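Local coordinates for glucosamine-6-phosphate deaminase (Bacillus subtilis, PDB 2BKX), which belongs to the glucosamine-6-phosphate isomerase/6-phosphogluconolactonase family of Rossmann-like alpha/beta proteins and here holds fructose-6-phosphate, at residues 56-68 against 88-102. Sequence-based numbering, arbitrary orientation.
Sequences LSFQNITTVNLDE and FFQHIDSKPSRHFIP. With F6R (fructose -6-phosphate), chain C.
Ile92 lies across one face of the Phe58 ring, its CG2 3.9 Å from the ring centroid, while Asp93 OD1 and Ile61 CD1 sit at the edge. Phe88 turns its own edge toward the face of Phe58 in an offset edge-to-face pair, planes 88° apart; flat rings and a branched aliphatic suit these face contacts, and the polar Asp93 OD1 keeps to the rim. The His99 ring has Phe89 CD1 over its centre on one face. At its edge ND1 shares a hydrogen bond with Thr63 OG1 (2.7 Å) and NE2 another with Ser94 OG, so a histidine, polar at two ring nitrogens, suits the place and its rotation is fixed.

These pairs belong to a beta-alpha-beta unit: strand 62-69 and strand 99-100 run parallel, joined through helix 80-89. Thr63 N bonds to Arg98 O, Phe100 N to Thr63 O, and Asn65 N to Phe100 O. Farther along the first strand, Asp67 lies in the fructose-6-phosphate pocket.

Arg98 bends twice along its chain, bringing its guanidinium side-on to Thr62; two in-plane N-H groups, NE (3.0 Å) and NH2 (2.9 Å), suit the single hydroxyl oxygen OG1. At the start of the type I turn from Phe58 to Ile61, Asp93 reaches across with two oxygens for several donors: OD1 takes the Phe58 N-H at 2.7 Å, nearly straight at 167°, and OD2 accepts from Ser57 OG on its syn side and, in a longer bond, from Gln59 NE2 on the anti side. Lys95 has the length to carry NZ to Gln59 O, 2.9 Å away and above the carbonyl plane.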
loop_
_atom_site.group_PDB
_atom_site.type_symbol
_atom_site.label_atom_id
_atom_site.label_comp_id
_atom_site.label_asym_id
_atom_site.label_seq_id
_atom_site.Cartn_x
_atom_site.Cartn_y
_atom_site.Cartn_z
ATOM N N LEU A 56 18.590 -3.143 -12.726
ATOM C CA LEU A 56 17.663 -2.084 -12.469
ATOM C C LEU A 56 18.129 -1.258 -11.281
ATOM O O LEU A 56 18.357 -1.806 -10.217
ATOM C CB LEU A 56 16.267 -2.689 -12.150
ATOM C CG LEU A 56 15.168 -1.708 -11.760
ATOM C CD1 LEU A 56 14.798 -0.715 -12.840
ATOM C CD2 LEU A 56 13.918 -2.457 -11.238
ATOM N N SER A 57 18.249 0.058 -11.466
ATOM C CA SER A 57 18.762 0.972 -10.422
ATOM C C SER A 57 17.655 1.759 -9.733
ATOM O O SER A 57 16.754 2.297 -10.362
ATOM C CB SER A 57 19.731 1.985 -11.002
ATOM O OG SER A 57 20.234 2.855 -9.966
ATOM N N PHE A 58 17.781 1.901 -8.426
ATOM C CA PHE A 58 16.866 2.664 -7.603
ATOM C C PHE A 58 17.508 3.963 -7.087
ATOM O O PHE A 58 17.018 4.609 -6.175
ATOM C CB PHE A 58 16.390 1.762 -6.452
ATOM C CG PHE A 58 15.736 0.433 -6.914
ATOM C CD1 PHE A 58 16.505 -0.665 -7.266
ATOM C CD2 PHE A 58 14.353 0.276 -6.909
ATOM C CE1 PHE A 58 15.897 -1.884 -7.685
ATOM C CE2 PHE A 58 13.752 -0.927 -7.332
ATOM C CZ PHE A 58 14.527 -1.996 -7.707
ATOM N N GLN A 59 18.630 4.366 -7.692
ATOM C CA GLN A 59 19.431 5.450 -7.131
ATOM C C GLN A 59 18.738 6.796 -6.964
ATOM O O GLN A 59 19.062 7.562 -6.059
ATOM C CB GLN A 59 20.746 5.626 -7.929
ATOM C CG GLN A 59 21.715 4.531 -7.616
ATOM C CD GLN A 59 23.122 4.750 -8.100
ATOM O OE1 GLN A 59 23.498 5.846 -8.548
ATOM N NE2 GLN A 59 23.931 3.700 -7.983
ATOM N N ASN A 60 17.793 7.109 -7.839
ATOM C CA ASN A 60 17.181 8.422 -7.773
ATOM C C ASN A 60 15.720 8.409 -7.352
ATOM O O ASN A 60 15.072 9.471 -7.370
ATOM C CB ASN A 60 17.414 9.198 -9.072
ATOM C CG ASN A 60 18.863 9.612 -9.199
ATOM O OD1 ASN A 60 19.314 10.534 -8.507
ATOM N ND2 ASN A 60 19.610 8.888 -9.997
ATOM N N ILE A 61 15.248 7.252 -6.906
ATOM C CA ILE A 61 13.850 7.135 -6.508
ATOM C C ILE A 61 13.611 7.752 -5.146
ATOM O O ILE A 61 14.520 7.863 -4.318
ATOM C CB ILE A 61 13.291 5.675 -6.529
ATOM C CG1 ILE A 61 13.770 4.810 -5.348
ATOM C CG2 ILE A 61 13.515 5.016 -7.889
ATOM C CD1 ILE A 61 12.953 3.533 -5.159
ATOM N N THR A 62 12.382 8.198 -4.968
ATOM C CA THR A 62 11.838 8.573 -3.665
ATOM C C THR A 62 10.655 7.679 -3.397
ATOM O O THR A 62 9.939 7.353 -4.323
ATOM C CB THR A 62 11.378 10.054 -3.677
ATOM O OG1 THR A 62 12.521 10.882 -3.965
ATOM C CG2 THR A 62 10.743 10.458 -2.383
ATOM N N THR A 63 10.437 7.303 -2.131
ATOM C CA THR A 63 9.230 6.535 -1.797
ATOM C C THR A 63 8.475 7.121 -0.629
ATOM O O THR A 63 9.078 7.721 0.286
ATOM C CB THR A 63 9.569 5.055 -1.517
ATOM O OG1 THR A 63 10.310 4.909 -0.305
ATOM C CG2 THR A 63 10.389 4.459 -2.641
ATOM N N VAL A 64 7.148 6.915 -0.663
ATOM C CA VAL A 64 6.270 7.266 0.454
ATOM C C VAL A 64 5.400 6.035 0.728
ATOM O O VAL A 64 4.856 5.415 -0.198
ATOM C CB VAL A 64 5.399 8.517 0.200
ATOM C CG1 VAL A 64 6.292 9.727 0.115
ATOM C CG2 VAL A 64 4.595 8.417 -1.059
ATOM N N ASN A 65 5.293 5.668 2.003
ATOM C CA ASN A 65 4.474 4.539 2.380
ATOM C C ASN A 65 3.084 4.985 2.830
ATOM O O ASN A 65 2.897 6.091 3.349
ATOM C CB ASN A 65 5.143 3.703 3.478
ATOM C CG ASN A 65 5.827 2.489 2.930
ATOM O OD1 ASN A 65 5.311 1.330 3.078
ATOM N ND2 ASN A 65 6.911 2.698 2.256
ATOM N N LEU A 66 2.121 4.094 2.660
ATOM C CA LEU A 66 0.743 4.359 3.039
ATOM C C LEU A 66 0.547 4.616 4.506
ATOM O O LEU A 66 -0.256 5.462 4.899
ATOM C CB LEU A 66 -0.154 3.179 2.641
ATOM C CG LEU A 66 -0.452 2.997 1.171
ATOM C CD1 LEU A 66 -1.052 1.623 0.888
ATOM C CD2 LEU A 66 -1.413 4.058 0.684
ATOM N N ASP A 67 1.215 3.825 5.337
ATOM C CA ASP A 67 0.780 3.743 6.721
ATOM C C ASP A 67 1.836 3.257 7.682
ATOM O O ASP A 67 2.886 2.741 7.289
ATOM C CB ASP A 67 -0.527 2.916 6.843
ATOM C CG ASP A 67 -0.578 1.698 6.029
ATOM O OD1 ASP A 67 -1.727 1.466 5.582
ATOM O OD2 ASP A 67 0.436 0.962 5.832
ATOM N N GLU A 68 1.563 3.454 8.971
ATOM C CA GLU A 68 2.403 2.950 10.057
ATOM C C GLU A 68 1.535 2.808 11.278
ATOM O O GLU A 68 0.568 3.561 11.463
ATOM C CB GLU A 68 3.565 3.880 10.349
ATOM C CG GLU A 68 4.487 3.494 11.506
ATOM C CD GLU A 68 5.177 2.146 11.334
ATOM O OE1 GLU A 68 4.500 1.095 11.370
ATOM O OE2 GLU A 68 6.423 2.155 11.117
ATOM N N PHE A 88 12.838 -4.612 1.397
ATOM C CA PHE A 88 13.106 -3.789 0.231
ATOM C C PHE A 88 14.334 -2.912 0.344
ATOM O O PHE A 88 15.299 -3.122 -0.404
ATOM C CB PHE A 88 11.866 -2.984 -0.136
ATOM C CG PHE A 88 11.894 -2.362 -1.517
ATOM C CD1 PHE A 88 12.350 -3.055 -2.627
ATOM C CD2 PHE A 88 11.445 -1.090 -1.690
ATOM C CE1 PHE A 88 12.312 -2.470 -3.886
ATOM C CE2 PHE A 88 11.391 -0.486 -2.945
ATOM C CZ PHE A 88 11.840 -1.202 -4.052
ATOM N N PHE A 89 14.333 -1.958 1.272
ATOM C CA PHE A 89 15.369 -0.940 1.224
ATOM C C PHE A 89 16.748 -1.519 1.416
ATOM O O PHE A 89 17.704 -1.055 0.763
ATOM C CB PHE A 89 15.162 0.139 2.274
ATOM C CG PHE A 89 13.803 0.816 2.245
ATOM C CD1 PHE A 89 13.016 0.891 1.087
ATOM C CD2 PHE A 89 13.332 1.449 3.397
ATOM C CE1 PHE A 89 11.780 1.552 1.110
ATOM C CE2 PHE A 89 12.095 2.106 3.407
ATOM C CZ PHE A 89 11.339 2.138 2.269
ATOM N N GLN A 90 16.887 -2.536 2.253
ATOM C CA GLN A 90 18.250 -3.080 2.506
ATOM C C GLN A 90 18.892 -3.753 1.291
ATOM O O GLN A 90 20.082 -4.038 1.303
ATOM C CB GLN A 90 18.255 -4.056 3.678
ATOM C CG GLN A 90 17.641 -5.443 3.407
ATOM C CD GLN A 90 17.876 -6.465 4.521
ATOM O OE1 GLN A 90 16.967 -7.268 4.884
ATOM N NE2 GLN A 90 19.090 -6.472 5.048
ATOM N N HIS A 91 18.091 -4.034 0.272
ATOM C CA HIS A 91 18.475 -4.851 -0.855
ATOM C C HIS A 91 18.659 -4.056 -2.136
ATOM O O HIS A 91 19.005 -4.648 -3.160
ATOM C CB HIS A 91 17.389 -5.932 -1.088
ATOM C CG HIS A 91 17.237 -6.888 0.036
ATOM N ND1 HIS A 91 18.262 -7.695 0.473
ATOM C CD2 HIS A 91 16.160 -7.194 0.807
ATOM C CE1 HIS A 91 17.836 -8.431 1.487
ATOM N NE2 HIS A 91 16.563 -8.149 1.708
ATOM N N ILE A 92 18.464 -2.746 -2.106
ATOM C CA ILE A 92 18.517 -1.914 -3.296
ATOM C C ILE A 92 19.508 -0.756 -3.139
ATOM O O ILE A 92 19.974 -0.474 -2.037
ATOM C CB ILE A 92 17.100 -1.356 -3.666
ATOM C CG1 ILE A 92 16.544 -0.459 -2.563
ATOM C CG2 ILE A 92 16.141 -2.516 -3.946
ATOM C CD1 ILE A 92 15.221 0.198 -2.927
ATOM N N ASP A 93 19.806 -0.068 -4.240
ATOM C CA ASP A 93 20.818 0.994 -4.265
ATOM C C ASP A 93 20.179 2.362 -4.228
ATOM O O ASP A 93 20.632 3.307 -4.884
ATOM C CB ASP A 93 21.715 0.855 -5.528
ATOM C CG ASP A 93 20.940 1.049 -6.857
ATOM O OD1 ASP A 93 19.716 0.816 -6.889
ATOM O OD2 ASP A 93 21.561 1.434 -7.882
ATOM N N SER A 94 19.136 2.506 -3.419
ATOM C CA SER A 94 18.480 3.799 -3.236
ATOM C C SER A 94 19.283 4.729 -2.334
ATOM O O SER A 94 20.244 4.300 -1.709
ATOM C CB SER A 94 17.092 3.546 -2.654
ATOM O OG SER A 94 17.214 2.931 -1.403
ATOM N N LYS A 95 18.860 5.983 -2.234
ATOM C CA LYS A 95 19.335 6.882 -1.174
ATOM C C LYS A 95 18.404 6.724 0.018
ATOM O O LYS A 95 17.227 7.104 -0.043
ATOM C CB LYS A 95 19.322 8.342 -1.624
ATOM C CG LYS A 95 20.256 8.659 -2.780
ATOM C CD LYS A 95 20.236 10.165 -3.050
ATOM C CE LYS A 95 21.060 10.500 -4.282
ATOM N NZ LYS A 95 20.409 10.035 -5.533
ATOM N N PRO A 96 18.898 6.153 1.129
ATOM C CA PRO A 96 18.005 5.888 2.264
ATOM C C PRO A 96 17.191 7.063 2.778
ATOM O O PRO A 96 16.103 6.860 3.300
ATOM C CB PRO A 96 18.952 5.336 3.336
ATOM C CG PRO A 96 20.059 4.704 2.571
ATOM C CD PRO A 96 20.244 5.574 1.358
ATOM N N SER A 97 17.735 8.281 2.712
ATOM C CA SER A 97 17.000 9.426 3.234
ATOM C C SER A 97 15.803 9.818 2.384
ATOM O O SER A 97 15.032 10.677 2.784
ATOM C CB SER A 97 17.933 10.609 3.417
ATOM O OG SER A 97 18.449 11.011 2.175
ATOM N N ARG A 98 15.647 9.181 1.227
ATOM C CA ARG A 98 14.524 9.468 0.343
ATOM C C ARG A 98 13.401 8.441 0.464
ATOM O O ARG A 98 12.517 8.413 -0.379
ATOM C CB ARG A 98 14.984 9.637 -1.098
ATOM C CG ARG A 98 15.884 10.882 -1.275
ATOM C CD ARG A 98 15.183 12.194 -0.982
ATOM N NE ARG A 98 14.148 12.445 -1.989
ATOM C CZ ARG A 98 13.450 13.574 -2.127
ATOM N NH1 ARG A 98 13.619 14.604 -1.307
ATOM N NH2 ARG A 98 12.599 13.669 -3.118
ATOM N N HIS A 99 13.413 7.651 1.539
ATOM C CA HIS A 99 12.324 6.721 1.844
ATOM C C HIS A 99 11.584 7.323 3.033
ATOM O O HIS A 99 12.178 7.493 4.097
ATOM C CB HIS A 99 12.853 5.342 2.239
ATOM C CG HIS A 99 13.559 4.614 1.129
ATOM N ND1 HIS A 99 12.953 4.386 -0.093
ATOM C CD2 HIS A 99 14.795 4.043 1.052
ATOM C CE1 HIS A 99 13.801 3.739 -0.882
ATOM N NE2 HIS A 99 14.938 3.544 -0.221
ATOM N N PHE A 100 10.300 7.615 2.848
ATOM C CA PHE A 100 9.481 8.257 3.836
ATOM C C PHE A 100 8.331 7.348 4.270
ATOM O O PHE A 100 7.676 6.687 3.452
ATOM C CB PHE A 100 8.927 9.557 3.266
ATOM C CG PHE A 100 10.018 10.518 2.828
ATOM C CD1 PHE A 100 10.249 10.772 1.495
ATOM C CD2 PHE A 100 10.847 11.104 3.754
ATOM C CE1 PHE A 100 11.253 11.638 1.113
ATOM C CE2 PHE A 100 11.831 11.974 3.370
ATOM C CZ PHE A 100 12.039 12.246 2.066
ATOM N N ILE A 101 8.111 7.312 5.584
ATOM C CA ILE A 101 7.077 6.512 6.202
ATOM C C ILE A 101 6.584 7.316 7.416
ATOM O O ILE A 101 7.398 7.934 8.097
ATOM C CB ILE A 101 7.649 5.146 6.646
ATOM C CG1 ILE A 101 8.362 4.395 5.490
ATOM C CG2 ILE A 101 6.586 4.297 7.294
ATOM C CD1 ILE A 101 9.068 3.127 5.894
ATOM N N PRO A 102 5.274 7.318 7.701
ATOM C CA PRO A 102 4.838 8.113 8.876
ATOM C C PRO A 102 5.471 7.621 10.159
ATOM O O PRO A 102 5.669 6.421 10.317
ATOM C CB PRO A 102 3.330 7.896 8.888
ATOM C CG PRO A 102 3.011 7.511 7.510
ATOM C CD PRO A 102 4.141 6.708 7.004
HETATM C C1 F6R C . -0.738 -1.747 3.226
HETATM C C2 F6R C . -2.107 -1.270 3.670
HETATM C C3 F6R C . -3.321 -2.170 3.935
HETATM C C4 F6R C . -3.180 -3.591 3.352
HETATM C C5 F6R C . -4.397 -4.470 3.589
HETATM C C6 F6R C . -4.188 -5.877 3.043
HETATM O O1 F6R C . 0.280 -0.752 3.450
HETATM O O2 F6R C . -2.252 -0.072 3.773
HETATM O O3 F6R C . -4.450 -1.598 3.298
HETATM O O4 F6R C . -2.950 -3.476 1.952
HETATM O O5 F6R C . -4.755 -4.520 4.965
HETATM O O6 F6R C . -3.149 -6.512 3.804
HETATM P P F6R C . -2.554 -7.902 3.297
HETATM O O1P F6R C . -1.783 -7.608 2.040
HETATM O O2P F6R C . -3.742 -8.781 3.008
HETATM O O3P F6R C . -1.673 -8.416 4.389
HETATM O O HOH W 1 21.654 -0.883 -10.322
HETATM O O HOH W 2 17.054 7.130 -4.034
HETATM O O HOH W 3 8.659 4.702 1.775
#